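Local coordinates for protein peptidyl-prolyl cis-trans isomerase (Hirschia baltica, PDB 5EX2) that probably catalyses the cis-trans isomerisation of peptide bonds preceding proline, as a cyclophilin-type folding helper of the periplasm, at residues A[50-53]-A[54-58]; A[216-219]-A[220-223]. All coordinates share one frame; numbering follows the deposited sequence.

Contact 1 of 2, residues A[50-53]-A[54-58]; sequences QIRK and VVRTG
Val54 packs back onto the turn that precedes it, and together with Lys53 and Arg52 it has the most surface buried in this last part of helix 45-57. Its amide hydrogen makes a straight bond of 2.9 Å to Gln50 O, while its CG2, anti to its own carbonyl carbon, comes down beside the same oxygen at 3.3 Å. Lys53 lays its CB against the Val54 amide, and its chain runs out extended, bending only at chi4. The next rung is just as straight, Val55 N to Ile51 O. From there the ladder slackens: Arg56 N bonds to Arg52 O with an N-H...O angle of 152°, and Thr57 N makes a weak bond of 3.2 Å to Lys53 O. Thr57 adds a side-chain bond: OG1, placed between backbone N and carbonyl carbon (chi1 69°), reaches Val54 O at 2.6 Å on a lone pair, and that oxygen also takes Thr57 N. Gly58 then leaves the helix with positive phi.

Arg52 and Arg56, one turn apart, lie alongside each other and point the same way, with guanidinium planes 29° apart. What touches is the aliphatic stem of Arg52, whose CD meets Arg56 NH1 at 3.7 Å. Each guanidinium has acceptors of its own: Arg52 NE and NH2 bind Asp23 O and Asn24 OD1, and Arg56 forms salt bridges with Asp23 and Asp221. On the buried side Ile51 CG2 meets Val55 CG2 at 4.0 Å.

This is the amphipathic pattern of a helix lying against a beta-barrel, as in cyclophilins generally: Val55, the stem of Arg52 and the guanidinium end of Arg56 pack on Met218 of strand 212-218, Ile51 and Val54 pack on Tyr60 in the following loop, and Lys53 is turned outward.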
loop_
_atom_site.group_PDB
_atom_site.type_symbol
_atom_site.label_atom_id
_atom_site.label_comp_id
_atom_site.label_asym_id
_atom_site.label_seq_id
_atom_site.Cartn_x
_atom_site.Cartn_y
_atom_site.Cartn_z
ATOM N N GLN A 50 -11.722 -1.907 7.543
ATOM C CA GLN A 50 -11.420 -3.148 8.260
ATOM C C GLN A 50 -10.073 -3.084 8.956
ATOM O O GLN A 50 -9.943 -3.469 10.120
ATOM C CB GLN A 50 -11.458 -4.323 7.294
ATOM C CG GLN A 50 -11.173 -5.691 7.911
ATOM C CD GLN A 50 -12.383 -6.329 8.566
ATOM O OE1 GLN A 50 -13.439 -5.714 8.700
ATOM N NE2 GLN A 50 -12.237 -7.591 8.953
ATOM N N ILE A 51 -9.049 -2.604 8.263
ATOM C CA ILE A 51 -7.716 -2.554 8.858
ATOM C C ILE A 51 -7.709 -1.609 10.055
ATOM O O ILE A 51 -7.181 -1.953 11.099
ATOM C CB ILE A 51 -6.654 -2.137 7.830
ATOM C CG1 ILE A 51 -6.529 -3.214 6.727
ATOM C CG2 ILE A 51 -5.316 -1.875 8.498
ATOM C CD1 ILE A 51 -6.168 -4.626 7.201
ATOM N N ARG A 52 -8.306 -0.434 9.930
ATOM C CA ARG A 52 -8.383 0.458 11.091
ATOM C C ARG A 52 -9.052 -0.224 12.275
ATOM O O ARG A 52 -8.582 -0.130 13.412
ATOM C CB ARG A 52 -9.156 1.734 10.765
ATOM C CG ARG A 52 -8.490 2.642 9.768
ATOM C CD ARG A 52 -9.050 4.051 9.860
ATOM N NE ARG A 52 -8.640 4.845 8.711
ATOM C CZ ARG A 52 -9.392 5.062 7.641
ATOM N NH1 ARG A 52 -10.625 4.573 7.555
ATOM N NH2 ARG A 52 -8.906 5.792 6.653
ATOM N N LYS A 53 -10.154 -0.899 12.007
ATOM C CA LYS A 53 -10.900 -1.603 13.032
ATOM C C LYS A 53 -10.039 -2.663 13.704
ATOM O O LYS A 53 -9.979 -2.728 14.927
ATOM C CB LYS A 53 -12.147 -2.223 12.403
ATOM C CG LYS A 53 -13.000 -3.060 13.327
ATOM C CD LYS A 53 -14.182 -3.659 12.561
ATOM C CE LYS A 53 -15.017 -4.587 13.438
ATOM N NZ LYS A 53 -15.846 -3.841 14.423
ATOM N N VAL A 54 -9.378 -3.509 12.921
ATOM C CA VAL A 54 -8.586 -4.588 13.514
ATOM C C VAL A 54 -7.397 -4.019 14.302
ATOM O O VAL A 54 -7.109 -4.453 15.414
ATOM C CB VAL A 54 -8.116 -5.588 12.433
ATOM C CG1 VAL A 54 -7.249 -6.679 13.035
ATOM C CG2 VAL A 54 -9.318 -6.216 11.749
ATOM N N VAL A 55 -6.729 -3.019 13.749
ATOM C CA VAL A 55 -5.622 -2.389 14.449
ATOM C C VAL A 55 -6.090 -1.920 15.822
ATOM O O VAL A 55 -5.439 -2.185 16.834
ATOM C CB VAL A 55 -5.033 -1.198 13.627
ATOM C CG1 VAL A 55 -4.091 -0.351 14.480
ATOM C CG2 VAL A 55 -4.302 -1.708 12.407
ATOM N N ARG A 56 -7.248 -1.271 15.861
ATOM C CA ARG A 56 -7.737 -0.655 17.090
ATOM C C ARG A 56 -8.236 -1.662 18.121
ATOM O O ARG A 56 -8.440 -1.301 19.262
ATOM C CB ARG A 56 -8.821 0.375 16.749
ATOM C CG ARG A 56 -8.199 1.640 16.234
ATOM C CD ARG A 56 -9.191 2.496 15.529
ATOM N NE ARG A 56 -8.568 3.761 15.185
ATOM C CZ ARG A 56 -8.981 4.571 14.222
ATOM N NH1 ARG A 56 -10.020 4.243 13.460
ATOM N NH2 ARG A 56 -8.336 5.706 14.015
ATOM N N THR A 57 -8.403 -2.924 17.734
ATOM C CA THR A 57 -8.682 -3.968 18.729
ATOM C C THR A 57 -7.445 -4.384 19.515
ATOM O O THR A 57 -7.562 -5.044 20.553
ATOM C CB THR A 57 -9.240 -5.266 18.108
ATOM O OG1 THR A 57 -8.213 -5.904 17.336
ATOM C CG2 THR A 57 -10.473 -5.004 17.277
ATOM N N GLY A 58 -6.269 -4.043 18.993
ATOM C CA GLY A 58 -5.020 -4.504 19.562
ATOM C C GLY A 58 -4.645 -5.920 19.163
ATOM O O GLY A 58 -3.553 -6.398 19.495
#

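Contact 2 of 2, residues A[216-219]-A[220-223]; sequences AVMV and SDLA
Met218 O takes the amide hydrogen of Asp221 at 2.9 Å just where strand 212-218 ends and a short 3-10 turn begins. Val219 O accepts that of Leu222 at 3.1 Å, so that two i to i+3 bonds follow one another. Both donors stand above the carbonyl planes, 54° and 62° out of them, consistent with the tight winding of a 3-10 turn. Leu222 then returns to an extended backbone.

Such a turn illustrates how a barrel strand can be ended and its chain sent off in a new direction. Here the strand is one of the eight in the closed cyclophilin barrel: Val217 pairs with Ile27 of strand 25-30, and Val219, just past the strand's end, with Leu25. The turn opens the connection toward strand 229-233.

Val217 and Leu222 meet across the bend. Leu222 CG, anti to the carbonyl carbon (chi1 -61°), carries CD2 back to within 3.7 Å of CG1 in one of the two conformers of Val217, the two side chains then crossing at about a right angle. Leu222 CB lies 3.4 Å from Val219 O, the oxygen its own amide engages. Asp221 swings its carboxylate back over the start of the turn, OD2 lying 3.4 Å from Met218 CB; the charge of that oxygen is met by Arg56. Ser220 OG bonds to Asp23 OD1. Beyond CB the Met218 chain bends twice, at chi2 and chi3, and leads away from the turn toward helix 45-57.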
loop_
_atom_site.group_PDB
_atom_site.type_symbol
_atom_site.label_atom_id
_atom_site.label_comp_id
_atom_site.label_asym_id
_atom_site.label_seq_id
_atom_site.Cartn_x
_atom_site.Cartn_y
_atom_site.Cartn_z
ATOM N N ALA A 216 0.735 -2.716 16.237
ATOM C CA ALA A 216 0.176 -1.920 15.166
ATOM C C ALA A 216 -0.538 -0.733 15.789
ATOM O O ALA A 216 -1.262 -0.883 16.776
ATOM C CB ALA A 216 -0.774 -2.749 14.316
ATOM N N VAL A 217 -0.327 0.444 15.211
ATOM C CA VAL A 217 -0.918 1.675 15.716
ATOM C C VAL A 217 -1.369 2.556 14.572
ATOM O O VAL A 217 -0.634 2.745 13.619
ATOM C CB VAL A 217 0.079 2.480 16.591
ATOM C CG1 VAL A 217 -0.595 3.697 17.185
ATOM C CG2 VAL A 217 0.640 1.618 17.701
ATOM N N MET A 218 -2.587 3.078 14.664
ATOM C CA MET A 218 -3.033 4.159 13.797
ATOM C C MET A 218 -2.457 5.477 14.287
ATOM O O MET A 218 -2.592 5.836 15.457
ATOM C CB MET A 218 -4.553 4.270 13.801
ATOM C CG MET A 218 -5.290 3.062 13.287
ATOM S SD MET A 218 -4.869 2.635 11.586
ATOM C CE MET A 218 -5.069 4.235 10.779
ATOM N N VAL A 219 -1.820 6.215 13.392
ATOM C CA VAL A 219 -1.149 7.428 13.821
ATOM C C VAL A 219 -2.158 8.452 14.360
ATOM O O VAL A 219 -1.824 9.229 15.250
ATOM C CB VAL A 219 -0.296 8.006 12.665
ATOM C CG1 VAL A 219 0.250 9.362 12.980
ATOM C CG2 VAL A 219 0.864 7.068 12.397
ATOM N N SER A 220 -3.384 8.460 13.835
ATOM C CA SER A 220 -4.425 9.357 14.325
ATOM C C SER A 220 -4.769 9.110 15.797
ATOM O O SER A 220 -5.311 9.989 16.464
ATOM C CB SER A 220 -5.672 9.188 13.472
ATOM O OG SER A 220 -5.983 7.821 13.393
ATOM N N ASP A 221 -4.460 7.916 16.291
ATOM C CA ASP A 221 -4.786 7.561 17.667
ATOM C C ASP A 221 -3.709 7.986 18.644
ATOM O O ASP A 221 -3.899 7.906 19.861
ATOM C CB ASP A 221 -5.020 6.063 17.783
ATOM C CG ASP A 221 -6.242 5.609 17.018
ATOM O OD1 ASP A 221 -7.141 6.436 16.759
ATOM O OD2 ASP A 221 -6.309 4.418 16.670
ATOM N N LEU A 222 -2.583 8.449 18.117
ATOM C CA LEU A 222 -1.522 8.981 18.958
ATOM C C LEU A 222 -1.806 10.421 19.311
ATOM O O LEU A 222 -2.505 11.124 18.569
ATOM C CB LEU A 222 -0.185 8.884 18.234
ATOM C CG LEU A 222 0.287 7.485 17.844
ATOM C CD1 LEU A 222 1.535 7.590 16.987
ATOM C CD2 LEU A 222 0.546 6.647 19.083
ATOM N N ALA A 223 -1.249 10.860 20.437
ATOM C CA ALA A 223 -1.289 12.273 20.794
ATOM C C ALA A 223 -0.566 13.057 19.704
ATOM O O ALA A 223 0.431 12.589 19.167
ATOM C CB ALA A 223 -0.642 12.512 22.146
#

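Overall arrangement
Followed from the N terminus, contact 1 comes first, within the last turns of helix 45-57, and contact 2 lies far along the chain, where strand 212-218 gives way to its 3-10 turn. Neither closes a long loop: each joins adjoining residues, and the two stand in series without nesting or crossing. In space their centres are about 11 Å apart, on the same side of the chain's centre. Their direct link is a salt bridge, Arg56 NE to Asp221 OD2 at 2.8 Å, accompanied by packing of Val55 CG1 against the backbone of Ala216 and Met218. Together they tie the end of a barrel-covering helix to the end of a barrel strand.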